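Local coordinates for protein aminotransferase, class I (PDB 2O1B) that probably transfers amino groups between an amino acid, such as aspartate, and a 2-oxo acid, using bound pyridoxal-5'-phosphate as cofactor, at residues T182-L187 against K216-F221; L122-T127 against Q273-Y278; G133-L138 against D154-P159; K108-C113 against G267-I272. All coordinates share one frame; numbering follows the deposited sequence.

How the interactions relate
Interactions 1, 3 and 4 all reach the seven-stranded mixed sheet of the large domain. Strands 182-187 and 135-140 are neighbours there, so interactions 1 and 3, with centres about 11 Å apart, are joined by backbone bonds such as Leu137 N to Leu184 O at 2.9 Å. Interaction 2 packs two helices beside the sheet, its centre about 13 Å from that of interaction 1, and Tyr186 OH probably bonds to Leu122 O at 2.7 Å. Interaction 2 shares helix 269-282 with interaction 4. Interactions 3 and 4 lie far apart, their centres about 23 Å from each other. Pyridoxal phosphate sits at the end of interaction 1, against Asp220, and also touches Leu122.

Interaction 1: T182-L187 against K216-F221; sequences TKLIYL and KIVHDF. With PLP (pyridoxal-5'-phosphate), chain B.
Lys216 folds back over Lys183, binding one carbonyl oxygen twice. From CB the chain first runs past Lys183 O at van der Waals range, with CB also packed against the selenium of Met271, a selenomethionine. CG keeps much the same separation, then CD closes to 3.4 Å from Lys183 O. CE lies slightly farther off, and NZ donates to Lys183 O at 3.0 Å, with a weak second bond to Asp214 O. Bends at chi2 (109°) and chi4 bring the ammonium round, so that NZ and the backbone N of Lys216 grip Lys183 O from opposite faces of its plane.

Beyond this end the strands run parallel, and the bonds alternate in the usual way: Ile185 N to Lys216 O, Val218 N to Ile185 O, Leu187 N to Val218 O, Asp220 N to Leu187 O. His219 ND1 adds a weak bond to Leu187 O. On the face of Leu184 and Tyr186, Val218 presses CG2 onto Leu184 CD1 at 3.5 Å, while its CB lies over one face of the tyrosine ring, offset toward the rim. On the other, Leu187 CD1 meets Ile217 CG2.

Asp220 leaves the C-terminal end of strand 216-220 with its carboxylate carbon swung opposite the backbone N (chi1 -176°), and its OD1 lies 2.5 Å from PLP N1. The strand end thus brings a carboxylate to the pyridine nitrogen, and Tyr146 OH, bonded to OD1, helps to position it. In fold type I aminotransferases such an aspartate probably supports the ring as an electron sink.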
loop_
_atom_site.group_PDB
_atom_site.type_symbol
_atom_site.label_atom_id
_atom_site.label_comp_id
_atom_site.label_asym_id
_atom_site.label_seq_id
_atom_site.Cartn_x
_atom_site.Cartn_y
_atom_site.Cartn_z
ATOM N N THR A 182 -10.947 -4.402 25.927
ATOM C CA THR A 182 -9.984 -4.632 24.848
ATOM C C THR A 182 -10.549 -5.484 23.715
ATOM O O THR A 182 -11.070 -6.578 23.927
ATOM C CB THR A 182 -8.645 -5.215 25.368
ATOM O OG1 THR A 182 -8.049 -4.275 26.263
ATOM C CG2 THR A 182 -7.668 -5.455 24.217
ATOM N N LYS A 183 -10.418 -4.971 22.501
ATOM C CA LYS A 183 -10.932 -5.658 21.334
ATOM C C LYS A 183 -9.815 -6.221 20.462
ATOM O O LYS A 183 -10.055 -7.098 19.640
ATOM C CB LYS A 183 -11.850 -4.722 20.555
ATOM C CG LYS A 183 -12.929 -4.083 21.454
ATOM C CD LYS A 183 -13.890 -5.118 22.022
ATOM C CE LYS A 183 -14.957 -4.487 22.922
ATOM N NZ LYS A 183 -16.024 -3.800 22.143
ATOM N N LEU A 184 -8.598 -5.721 20.661
ATOM C CA LEU A 184 -7.445 -6.177 19.904
ATOM C C LEU A 184 -6.171 -6.131 20.746
ATOM O O LEU A 184 -5.984 -5.222 21.570
ATOM C CB LEU A 184 -7.278 -5.335 18.631
ATOM C CG LEU A 184 -6.250 -5.761 17.577
ATOM C CD1 LEU A 184 -6.618 -7.093 16.916
ATOM C CD2 LEU A 184 -6.141 -4.679 16.534
ATOM N N ILE A 185 -5.312 -7.124 20.525
ATOM C CA ILE A 185 -4.019 -7.243 21.189
ATOM C C ILE A 185 -2.929 -7.591 20.181
ATOM O O ILE A 185 -3.048 -8.559 19.437
ATOM C CB ILE A 185 -4.046 -8.341 22.275
ATOM C CG1 ILE A 185 -5.132 -8.034 23.310
ATOM C CG2 ILE A 185 -2.677 -8.472 22.956
ATOM C CD1 ILE A 185 -5.246 -9.070 24.389
ATOM N N TYR A 186 -1.864 -6.798 20.159
ATOM C CA TYR A 186 -0.688 -7.170 19.379
ATOM C C TYR A 186 0.282 -7.952 20.235
ATOM O O TYR A 186 0.527 -7.604 21.401
ATOM C CB TYR A 186 0.016 -5.944 18.814
ATOM C CG TYR A 186 -0.684 -5.332 17.645
ATOM C CD1 TYR A 186 -1.868 -4.629 17.811
ATOM C CD2 TYR A 186 -0.163 -5.449 16.358
ATOM C CE1 TYR A 186 -2.520 -4.056 16.729
ATOM C CE2 TYR A 186 -0.805 -4.868 15.273
ATOM C CZ TYR A 186 -1.982 -4.177 15.465
ATOM O OH TYR A 186 -2.625 -3.596 14.385
ATOM N N LEU A 187 0.829 -9.012 19.651
ATOM C CA LEU A 187 1.893 -9.766 20.280
ATOM C C LEU A 187 2.993 -9.901 19.244
ATOM O O LEU A 187 2.716 -9.894 18.052
ATOM C CB LEU A 187 1.397 -11.142 20.745
ATOM C CG LEU A 187 0.384 -11.132 21.912
ATOM C CD1 LEU A 187 -0.095 -12.524 22.252
ATOM C CD2 LEU A 187 0.962 -10.441 23.162
ATOM N N LYS A 216 -9.532 -10.069 19.924
ATOM C CA LYS A 216 -8.743 -10.820 18.954
ATOM C C LYS A 216 -7.255 -10.505 19.093
ATOM O O LYS A 216 -6.879 -9.464 19.628
ATOM C CB LYS A 216 -9.199 -10.535 17.522
ATOM C CG LYS A 216 -10.708 -10.438 17.321
ATOM C CD LYS A 216 -11.094 -9.000 17.039
ATOM C CE LYS A 216 -12.516 -8.690 17.485
ATOM N NZ LYS A 216 -12.565 -7.292 17.954
ATOM N N ILE A 217 -6.416 -11.396 18.572
ATOM C CA ILE A 217 -4.978 -11.239 18.674
ATOM C C ILE A 217 -4.373 -11.136 17.283
ATOM O O ILE A 217 -4.776 -11.860 16.358
ATOM C CB ILE A 217 -4.337 -12.437 19.436
ATOM C CG1 ILE A 217 -4.839 -12.494 20.884
ATOM C CG2 ILE A 217 -2.803 -12.385 19.378
ATOM C CD1 ILE A 217 -4.532 -13.792 21.596
ATOM N N VAL A 218 -3.412 -10.227 17.144
ATOM C CA VAL A 218 -2.581 -10.163 15.953
ATOM C C VAL A 218 -1.186 -10.495 16.410
ATOM O O VAL A 218 -0.618 -9.773 17.219
ATOM C CB VAL A 218 -2.544 -8.753 15.327
ATOM C CG1 VAL A 218 -1.619 -8.739 14.098
ATOM C CG2 VAL A 218 -3.932 -8.315 14.946
ATOM N N HIS A 219 -0.633 -11.586 15.899
ATOM C CA HIS A 219 0.741 -11.930 16.224
ATOM C C HIS A 219 1.665 -11.554 15.072
ATOM O O HIS A 219 1.482 -12.028 13.956
ATOM C CB HIS A 219 0.889 -13.416 16.598
ATOM C CG HIS A 219 2.306 -13.817 16.884
ATOM N ND1 HIS A 219 3.086 -13.165 17.816
ATOM C CD2 HIS A 219 3.091 -14.776 16.340
ATOM C CE1 HIS A 219 4.292 -13.708 17.831
ATOM N NE2 HIS A 219 4.321 -14.686 16.945
ATOM N N ASP A 220 2.641 -10.689 15.367
ATOM C CA ASP A 220 3.611 -10.165 14.395
ATOM C C ASP A 220 4.849 -11.061 14.381
ATOM O O ASP A 220 5.699 -10.997 15.272
ATOM C CB ASP A 220 3.976 -8.730 14.788
ATOM C CG ASP A 220 4.897 -8.027 13.798
ATOM O OD1 ASP A 220 5.110 -6.790 13.991
ATOM O OD2 ASP A 220 5.404 -8.673 12.843
ATOM N N PHE A 221 4.944 -11.888 13.350
ATOM C CA PHE A 221 5.921 -12.979 13.265
ATOM C C PHE A 221 7.078 -12.635 12.321
ATOM O O PHE A 221 7.680 -13.524 11.700
ATOM C CB PHE A 221 5.187 -14.219 12.751
ATOM C CG PHE A 221 5.733 -15.539 13.248
ATOM C CD1 PHE A 221 6.506 -15.624 14.395
ATOM C CD2 PHE A 221 5.439 -16.709 12.551
ATOM C CE1 PHE A 221 6.987 -16.856 14.841
ATOM C CE2 PHE A 221 5.917 -17.945 12.984
ATOM C CZ PHE A 221 6.693 -18.014 14.136
HETATM N N1 PLP B . 7.103 -6.028 12.628
HETATM C C2 PLP B . 8.347 -6.168 13.215
HETATM C C2A PLP B . 8.440 -6.665 14.631
HETATM C C3 PLP B . 9.483 -5.877 12.457
HETATM O O3 PLP B . 10.733 -6.003 12.990
HETATM C C4 PLP B . 9.353 -5.441 11.131
HETATM C C4A PLP B . 10.516 -5.669 10.212
HETATM C C5 PLP B . 8.088 -5.288 10.558
HETATM C C6 PLP B . 6.959 -5.584 11.322
HETATM C C5A PLP B . 7.915 -4.789 9.129
HETATM O O4P PLP B . 8.253 -5.767 8.164
HETATM P P PLP B . 7.977 -5.508 6.593
HETATM O O1P PLP B . 9.301 -5.264 5.889
HETATM O O2P PLP B . 7.077 -4.305 6.489
HETATM O O3P PLP B . 7.324 -6.746 6.047
#

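Interaction 2: L122-T127 against Q273-Y278; sequences LVAVPT and QALKKY
The ring of Tyr278 meets the methyls of Ala124 and Thr127, which come at it obliquely, beyond the rim. Ala124 CB approaches the CD1-CE1 side, 3.7 Å from Tyr278 CE1. Thr127 CG2 serves the CD2-CE2 side in the same manner, the threonine crossing the tyrosine side chain at about a right angle.

This is a nearly perpendicular helix-helix packing within the large domain of a fold type I enzyme: the two short helical segments make an angle of 102° and their axes approach to 9.6 Å. A few side chains bridge the distance, and the contact across it is apolar throughout. Tyr278 reaches across because its CG is anti to the backbone N (chi1 178°). One turn earlier, Leu275 starts off to the side yet bends its two methyls inward, CD2 to Ala124 CB and CD1 toward Val125 CG2. Ala124 CB thus touches both the leucine and the tyrosine.

Helix 118-129 is kinked here: Pro126 has no N-H to offer the preceding turn, and Thr127 N also lacks its bond to it. The helix's other flank lies on strands 182-187 and 216-220. The second subunit comes in close: Tyr278 packs on Tyr278 of that chain, and Lys277 makes a salt bridge with Asp31 of the second subunit, placing the contact at the dimer interface. Of the two leucine contacts, the nearer is Leu275 CD2 to Ala124 CB, at 4.1 Å.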
loop_
_atom_site.group_PDB
_atom_site.type_symbol
_atom_site.label_atom_id
_atom_site.label_comp_id
_atom_site.label_asym_id
_atom_site.label_seq_id
_atom_site.Cartn_x
_atom_site.Cartn_y
_atom_site.Cartn_z
ATOM N N LEU A 122 -0.211 -4.798 9.175
ATOM C CA LEU A 122 -0.222 -4.576 10.620
ATOM C C LEU A 122 -0.912 -3.278 10.975
ATOM O O LEU A 122 -1.714 -3.249 11.902
ATOM C CB LEU A 122 1.197 -4.594 11.209
ATOM C CG LEU A 122 1.899 -5.960 11.250
ATOM C CD1 LEU A 122 3.410 -5.802 11.264
ATOM C CD2 LEU A 122 1.429 -6.795 12.437
ATOM N N VAL A 123 -0.606 -2.200 10.253
ATOM C CA VAL A 123 -1.238 -0.906 10.588
ATOM C C VAL A 123 -2.707 -0.834 10.114
ATOM O O VAL A 123 -3.482 -0.015 10.606
ATOM C CB VAL A 123 -0.389 0.358 10.160
ATOM C CG1 VAL A 123 1.069 0.268 10.646
ATOM C CG2 VAL A 123 -0.417 0.565 8.696
ATOM N N ALA A 124 -3.092 -1.715 9.188
ATOM C CA ALA A 124 -4.472 -1.774 8.673
ATOM C C ALA A 124 -5.454 -2.485 9.612
ATOM O O ALA A 124 -6.643 -2.122 9.662
ATOM C CB ALA A 124 -4.501 -2.406 7.274
ATOM N N VAL A 125 -4.955 -3.459 10.381
ATOM C CA VAL A 125 -5.808 -4.331 11.197
ATOM C C VAL A 125 -6.836 -3.580 12.044
ATOM O O VAL A 125 -8.004 -3.950 12.031
ATOM C CB VAL A 125 -5.014 -5.343 12.109
ATOM C CG1 VAL A 125 -5.977 -6.114 12.998
ATOM C CG2 VAL A 125 -4.200 -6.340 11.276
ATOM N N PRO A 126 -6.420 -2.545 12.806
ATOM C CA PRO A 126 -7.465 -1.912 13.630
ATOM C C PRO A 126 -8.600 -1.299 12.816
ATOM O O PRO A 126 -9.767 -1.394 13.217
ATOM C CB PRO A 126 -6.695 -0.836 14.389
ATOM C CG PRO A 126 -5.257 -1.355 14.404
ATOM C CD PRO A 126 -5.101 -1.930 13.052
ATOM N N THR A 127 -8.269 -0.662 11.695
ATOM C CA THR A 127 -9.284 -0.060 10.823
ATOM C C THR A 127 -10.303 -1.118 10.396
ATOM O O THR A 127 -11.515 -0.838 10.330
ATOM C CB THR A 127 -8.638 0.630 9.581
ATOM O OG1 THR A 127 -8.075 1.885 9.980
ATOM C CG2 THR A 127 -9.655 0.894 8.479
ATOM N N GLN A 273 -10.911 -11.993 6.308
ATOM C CA GLN A 273 -11.877 -11.481 5.335
ATOM C C GLN A 273 -12.004 -9.958 5.405
ATOM O O GLN A 273 -12.172 -9.319 4.371
ATOM C CB GLN A 273 -13.237 -12.180 5.443
ATOM C CG GLN A 273 -13.253 -13.660 4.982
ATOM C CD GLN A 273 -12.530 -13.910 3.654
ATOM O OE1 GLN A 273 -12.883 -13.344 2.612
ATOM N NE2 GLN A 273 -11.523 -14.777 3.691
ATOM N N ALA A 274 -11.909 -9.389 6.610
ATOM C CA ALA A 274 -11.953 -7.929 6.796
ATOM C C ALA A 274 -10.733 -7.269 6.146
ATOM O O ALA A 274 -10.867 -6.281 5.418
ATOM C CB ALA A 274 -12.043 -7.568 8.278
ATOM N N LEU A 275 -9.549 -7.820 6.401
ATOM C CA LEU A 275 -8.340 -7.344 5.729
ATOM C C LEU A 275 -8.466 -7.405 4.212
ATOM O O LEU A 275 -8.163 -6.429 3.535
ATOM C CB LEU A 275 -7.116 -8.133 6.166
ATOM C CG LEU A 275 -6.358 -7.614 7.372
ATOM C CD1 LEU A 275 -5.347 -8.667 7.826
ATOM C CD2 LEU A 275 -5.672 -6.279 7.043
ATOM N N LYS A 276 -8.911 -8.552 3.694
ATOM C CA LYS A 276 -9.104 -8.737 2.251
ATOM C C LYS A 276 -10.060 -7.672 1.702
ATOM O O LYS A 276 -9.772 -7.039 0.701
ATOM C CB LYS A 276 -9.628 -10.146 1.936
ATOM C CG LYS A 276 -8.612 -11.266 2.163
ATOM C CD LYS A 276 -9.177 -12.619 1.773
ATOM C CE LYS A 276 -9.177 -12.793 0.248
ATOM N NZ LYS A 276 -9.614 -14.144 -0.200
ATOM N N LYS A 277 -11.187 -7.453 2.370
ATOM C CA LYS A 277 -12.101 -6.404 1.929
ATOM C C LYS A 277 -11.426 -5.020 1.925
ATOM O O LYS A 277 -11.579 -4.233 0.986
ATOM C CB LYS A 277 -13.369 -6.371 2.786
ATOM C CG LYS A 277 -14.437 -5.512 2.164
ATOM C CD LYS A 277 -15.606 -5.278 3.077
ATOM C CE LYS A 277 -16.381 -4.061 2.612
ATOM N NZ LYS A 277 -16.592 -4.058 1.136
ATOM N N TYR A 278 -10.677 -4.725 2.977
ATOM C CA TYR A 278 -9.992 -3.444 3.074
ATOM C C TYR A 278 -9.049 -3.251 1.894
ATOM O O TYR A 278 -8.992 -2.167 1.309
ATOM C CB TYR A 278 -9.199 -3.373 4.374
ATOM C CG TYR A 278 -8.409 -2.092 4.549
ATOM C CD1 TYR A 278 -7.036 -2.054 4.304
ATOM C CD2 TYR A 278 -9.038 -0.919 4.956
ATOM C CE1 TYR A 278 -6.311 -0.881 4.480
ATOM C CE2 TYR A 278 -8.320 0.259 5.118
ATOM C CZ TYR A 278 -6.962 0.270 4.884
ATOM O OH TYR A 278 -6.261 1.438 5.063
#

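Interaction 3: G133-L138 against D154-P159; sequences GDYVLL and DGKPVP
Val136 is tied to segment 154-159 by both of its backbone polar atoms. Its N donates to Lys156 O at 3.0 Å, from well above the carbonyl plane, and its O accepts from Val158 N at 2.8 Å. Lys156 N to Asp134 O, Leu138 N to Val158 O and, in the lead-in turn, Gly133 N to Asp154 O complete a tight, nearly straight set of bonds.

The packing is also firm where Leu138 CD2 lies beside Pro157 CB at 3.8 Å; helix 146-152 covers this part, with Val150 against Val136 and Pro157. On the other face, helix 176-181 lies over Tyr135 and Val158.

Toward solvent things slacken. Lys156 touches the Tyr135 ring through CB, 4.1 Å from Tyr135 CD1, then its bent chain leads away. Pro159 is exposed on an outer strand of the sheet.

Asp154 closes helix 146-152 as the C-prime residue of a Schellman motif, turning the chain into strand 156-161 and completing a beta-alpha-beta unit.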
loop_
_atom_site.group_PDB
_atom_site.type_symbol
_atom_site.label_atom_id
_atom_site.label_comp_id
_atom_site.label_asym_id
_atom_site.label_seq_id
_atom_site.Cartn_x
_atom_site.Cartn_y
_atom_site.Cartn_z
ATOM N N GLY A 133 -13.060 4.135 19.924
ATOM C CA GLY A 133 -13.079 3.985 21.377
ATOM C C GLY A 133 -12.718 2.602 21.895
ATOM O O GLY A 133 -12.629 2.396 23.109
ATOM N N ASP A 134 -12.525 1.643 20.991
ATOM C CA ASP A 134 -12.097 0.302 21.381
ATOM C C ASP A 134 -10.661 0.340 21.874
ATOM O O ASP A 134 -9.823 1.015 21.289
ATOM C CB ASP A 134 -12.206 -0.680 20.199
ATOM C CG ASP A 134 -13.631 -1.192 19.978
ATOM O OD1 ASP A 134 -13.804 -2.013 19.055
ATOM O OD2 ASP A 134 -14.569 -0.791 20.713
ATOM N N TYR A 135 -10.378 -0.403 22.941
ATOM C CA TYR A 135 -9.025 -0.488 23.483
ATOM C C TYR A 135 -8.197 -1.505 22.732
ATOM O O TYR A 135 -8.694 -2.565 22.361
ATOM C CB TYR A 135 -9.070 -0.885 24.948
ATOM C CG TYR A 135 -9.502 0.209 25.878
ATOM C CD1 TYR A 135 -10.502 1.112 25.521
ATOM C CD2 TYR A 135 -8.932 0.326 27.136
ATOM C CE1 TYR A 135 -10.915 2.120 26.409
ATOM C CE2 TYR A 135 -9.335 1.316 28.024
ATOM C CZ TYR A 135 -10.317 2.208 27.655
ATOM O OH TYR A 135 -10.693 3.190 28.541
ATOM N N VAL A 136 -6.931 -1.161 22.493
ATOM C CA VAL A 136 -5.985 -2.072 21.864
ATOM C C VAL A 136 -4.740 -2.142 22.752
ATOM O O VAL A 136 -4.147 -1.102 23.088
ATOM C CB VAL A 136 -5.599 -1.612 20.431
ATOM C CG1 VAL A 136 -4.605 -2.569 19.812
ATOM C CG2 VAL A 136 -6.845 -1.485 19.544
ATOM N N LEU A 137 -4.358 -3.363 23.132
ATOM C CA LEU A 137 -3.159 -3.589 23.945
ATOM C C LEU A 137 -1.920 -3.703 23.072
ATOM O O LEU A 137 -1.899 -4.497 22.140
ATOM C CB LEU A 137 -3.317 -4.841 24.807
ATOM C CG LEU A 137 -4.239 -4.626 26.007
ATOM C CD1 LEU A 137 -4.618 -5.949 26.638
ATOM C CD2 LEU A 137 -3.530 -3.741 27.026
ATOM N N LEU A 138 -0.906 -2.894 23.399
ATOM C CA LEU A 138 0.349 -2.811 22.657
ATOM C C LEU A 138 1.566 -3.169 23.535
ATOM O O LEU A 138 1.746 -2.584 24.603
ATOM C CB LEU A 138 0.509 -1.383 22.108
ATOM C CG LEU A 138 0.074 -1.038 20.670
ATOM C CD1 LEU A 138 -1.009 -1.926 20.062
ATOM C CD2 LEU A 138 -0.261 0.418 20.469
ATOM N N ASP A 154 -9.215 5.358 15.273
ATOM C CA ASP A 154 -9.804 6.014 16.457
ATOM C C ASP A 154 -9.890 5.103 17.686
ATOM O O ASP A 154 -10.750 5.290 18.557
ATOM C CB ASP A 154 -11.180 6.614 16.145
ATOM C CG ASP A 154 -11.114 7.751 15.136
ATOM O OD1 ASP A 154 -11.437 7.510 13.953
ATOM O OD2 ASP A 154 -10.738 8.882 15.527
ATOM N N GLY A 155 -9.002 4.116 17.761
ATOM C CA GLY A 155 -8.952 3.237 18.913
ATOM C C GLY A 155 -8.166 3.872 20.037
ATOM O O GLY A 155 -7.548 4.925 19.854
ATOM N N LYS A 156 -8.182 3.223 21.197
ATOM C CA LYS A 156 -7.443 3.708 22.353
ATOM C C LYS A 156 -6.304 2.751 22.706
ATOM O O LYS A 156 -6.526 1.676 23.269
ATOM C CB LYS A 156 -8.377 3.990 23.539
ATOM C CG LYS A 156 -9.575 4.869 23.152
ATOM C CD LYS A 156 -9.942 5.900 24.208
ATOM C CE LYS A 156 -9.282 7.258 23.926
ATOM N NZ LYS A 156 -9.951 8.021 22.819
ATOM N N PRO A 157 -5.071 3.137 22.342
ATOM C CA PRO A 157 -3.913 2.291 22.627
ATOM C C PRO A 157 -3.574 2.295 24.116
ATOM O O PRO A 157 -3.499 3.360 24.739
ATOM C CB PRO A 157 -2.778 2.930 21.815
ATOM C CG PRO A 157 -3.402 4.047 21.022
ATOM C CD PRO A 157 -4.700 4.388 21.660
ATOM N N VAL A 158 -3.405 1.093 24.663
ATOM C CA VAL A 158 -3.043 0.895 26.069
ATOM C C VAL A 158 -1.862 -0.081 26.140
ATOM O O VAL A 158 -1.889 -1.119 25.483
ATOM C CB VAL A 158 -4.240 0.341 26.883
ATOM C CG1 VAL A 158 -3.822 -0.038 28.300
ATOM C CG2 VAL A 158 -5.382 1.362 26.930
ATOM N N PRO A 159 -0.829 0.234 26.964
ATOM C CA PRO A 159 0.370 -0.614 26.983
ATOM C C PRO A 159 0.165 -1.968 27.640
ATOM O O PRO A 159 -0.482 -2.058 28.687
ATOM C CB PRO A 159 1.373 0.195 27.815
ATOM C CG PRO A 159 0.750 1.509 28.065
ATOM C CD PRO A 159 -0.718 1.350 27.923
#

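Interaction 4: K108-C113 against G267-I272; sequences KEDEVC and GNKDMI
Glu111 and Gly267 supply the direct hydrogen bond between the segments: Gly267 N donates to Glu111 O at 3.1 Å, tilted 33° from the carbonyl plane. A second link passes through water, which donates to Glu111 OE2 at 2.6 Å and accepts from Lys269 N in the first turn of the helix. The other carboxylate oxygen, OE1, is taken by Asp107 N and Lys242, so the extended glutamate is held at both oxygens.

Among the weaker polar contacts, Lys269 CA points its hydrogen at Asp110 O, 3.4 Å away. The same lysine lays its aliphatic part across Asp110, CD lying 3.4 Å from Asp110 CB, but the charged ends stay apart, with Lys269 NZ 4.8 Å from Asp110 OD1.

Ile272 packs through CG2, anti to the backbone N, on the backbone at Asp110 O and Val112 N, and makes its apolar contact with Cys113 CB at 4.0 Å. Val112 N lies 3.6 Å from Ile272 CG2 and is buried without a polar partner.

Asn268 stands at the N-cap position of helix 269-282, which leaves strand 263-267 here. The contact thus joins the start of that helix to the entry of edge strand 112-115, with helix 88-102 packed on Val112 and strand 245-250 behind Ile272.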
loop_
_atom_site.group_PDB
_atom_site.type_symbol
_atom_site.label_atom_id
_atom_site.label_comp_id
_atom_site.label_asym_id
_atom_site.label_seq_id
_atom_site.Cartn_x
_atom_site.Cartn_y
_atom_site.Cartn_z
ATOM N N LYS A 108 -7.017 -21.558 1.541
ATOM C CA LYS A 108 -6.489 -20.525 0.643
ATOM C C LYS A 108 -7.393 -19.306 0.466
ATOM O O LYS A 108 -6.907 -18.188 0.310
ATOM C CB LYS A 108 -6.190 -21.110 -0.731
ATOM C CG LYS A 108 -5.104 -22.153 -0.766
ATOM C CD LYS A 108 -4.712 -22.463 -2.216
ATOM C CE LYS A 108 -5.764 -23.296 -2.942
ATOM N NZ LYS A 108 -6.891 -22.435 -3.403
ATOM N N GLU A 109 -8.699 -19.513 0.474
ATOM C CA GLU A 109 -9.625 -18.403 0.335
ATOM C C GLU A 109 -9.917 -17.759 1.680
ATOM O O GLU A 109 -9.865 -16.534 1.819
ATOM C CB GLU A 109 -10.928 -18.867 -0.330
ATOM C CG GLU A 109 -11.090 -18.492 -1.794
ATOM C CD GLU A 109 -9.799 -18.567 -2.605
ATOM O OE1 GLU A 109 -9.335 -17.498 -3.042
ATOM O OE2 GLU A 109 -9.252 -19.680 -2.812
ATOM N N ASP A 110 -10.200 -18.583 2.678
ATOM C CA ASP A 110 -10.768 -18.085 3.921
ATOM C C ASP A 110 -9.730 -17.543 4.894
ATOM O O ASP A 110 -10.042 -16.692 5.743
ATOM C CB ASP A 110 -11.566 -19.195 4.617
ATOM C CG ASP A 110 -12.838 -19.581 3.866
ATOM O OD1 ASP A 110 -13.278 -18.830 2.957
ATOM O OD2 ASP A 110 -13.407 -20.647 4.204
ATOM N N GLU A 111 -8.513 -18.073 4.806
ATOM C CA GLU A 111 -7.536 -17.910 5.886
ATOM C C GLU A 111 -6.170 -17.389 5.436
ATOM O O GLU A 111 -5.183 -17.525 6.153
ATOM C CB GLU A 111 -7.407 -19.229 6.676
ATOM C CG GLU A 111 -8.737 -19.658 7.298
ATOM C CD GLU A 111 -8.717 -21.018 7.970
ATOM O OE1 GLU A 111 -8.002 -21.922 7.498
ATOM O OE2 GLU A 111 -9.459 -21.183 8.969
ATOM N N VAL A 112 -6.133 -16.763 4.261
ATOM C CA VAL A 112 -4.905 -16.211 3.706
ATOM C C VAL A 112 -5.162 -14.849 3.056
ATOM O O VAL A 112 -6.057 -14.720 2.222
ATOM C CB VAL A 112 -4.286 -17.172 2.655
ATOM C CG1 VAL A 112 -3.077 -16.542 2.022
ATOM C CG2 VAL A 112 -3.900 -18.506 3.289
ATOM N N CYS A 113 -4.372 -13.846 3.446
ATOM C CA CYS A 113 -4.412 -12.507 2.835
ATOM C C CYS A 113 -2.992 -12.043 2.577
ATOM O O CYS A 113 -2.192 -11.915 3.514
ATOM C CB CYS A 113 -5.120 -11.496 3.749
ATOM S SG CYS A 113 -5.237 -9.807 3.070
ATOM N N GLY A 267 -4.743 -16.989 9.154
ATOM C CA GLY A 267 -5.532 -17.368 10.337
ATOM C C GLY A 267 -7.023 -17.071 10.382
ATOM O O GLY A 267 -7.747 -17.339 9.410
ATOM N N ASN A 268 -7.483 -16.548 11.526
ATOM C CA ASN A 268 -8.913 -16.280 11.782
ATOM C C ASN A 268 -9.660 -15.789 10.556
ATOM O O ASN A 268 -9.334 -14.721 10.037
ATOM C CB ASN A 268 -9.093 -15.245 12.897
ATOM C CG ASN A 268 -10.542 -15.144 13.370
ATOM O OD1 ASN A 268 -11.018 -15.983 14.139
ATOM N ND2 ASN A 268 -11.251 -14.121 12.905
ATOM N N LYS A 269 -10.666 -16.548 10.107
ATOM C CA LYS A 269 -11.374 -16.215 8.852
ATOM C C LYS A 269 -11.990 -14.807 8.855
ATOM O O LYS A 269 -11.844 -14.059 7.880
ATOM C CB LYS A 269 -12.424 -17.276 8.484
ATOM C CG LYS A 269 -13.364 -16.875 7.326
ATOM C CD LYS A 269 -14.055 -18.080 6.710
ATOM C CE LYS A 269 -15.509 -17.827 6.311
ATOM N NZ LYS A 269 -15.895 -16.395 6.157
ATOM N N ASP A 270 -12.675 -14.457 9.942
ATOM C CA ASP A 270 -13.336 -13.149 10.048
ATOM C C ASP A 270 -12.335 -12.006 9.876
ATOM O O ASP A 270 -12.577 -11.059 9.116
ATOM C CB ASP A 270 -14.080 -13.010 11.388
ATOM C CG ASP A 270 -15.356 -13.828 11.442
ATOM O OD1 ASP A 270 -15.799 -14.337 10.384
ATOM O OD2 ASP A 270 -15.933 -13.951 12.552
HETATM N N MSE A 271 -11.211 -12.104 10.576
HETATM C CA MSE A 271 -10.170 -11.091 10.507
HETATM C C MSE A 271 -9.514 -11.050 9.140
HETATM O O MSE A 271 -9.249 -9.973 8.613
HETATM C CB MSE A 271 -9.112 -11.327 11.586
HETATM C CG MSE A 271 -9.673 -11.208 12.987
HETATM SE SE MSE A 271 -8.372 -11.658 14.347
HETATM C CE MSE A 271 -7.359 -10.008 14.278
ATOM N N ILE A 272 -9.239 -12.221 8.573
ATOM C CA ILE A 272 -8.667 -12.278 7.234
ATOM C C ILE A 272 -9.630 -11.664 6.205
ATOM O O ILE A 272 -9.217 -10.888 5.339
ATOM C CB ILE A 272 -8.281 -13.720 6.854
ATOM C CG1 ILE A 272 -7.120 -14.212 7.744
ATOM C CG2 ILE A 272 -7.948 -13.837 5.365
ATOM C CD1 ILE A 272 -5.855 -13.346 7.676
HETATM O O HOH W 1 -10.490 -19.496 10.603
#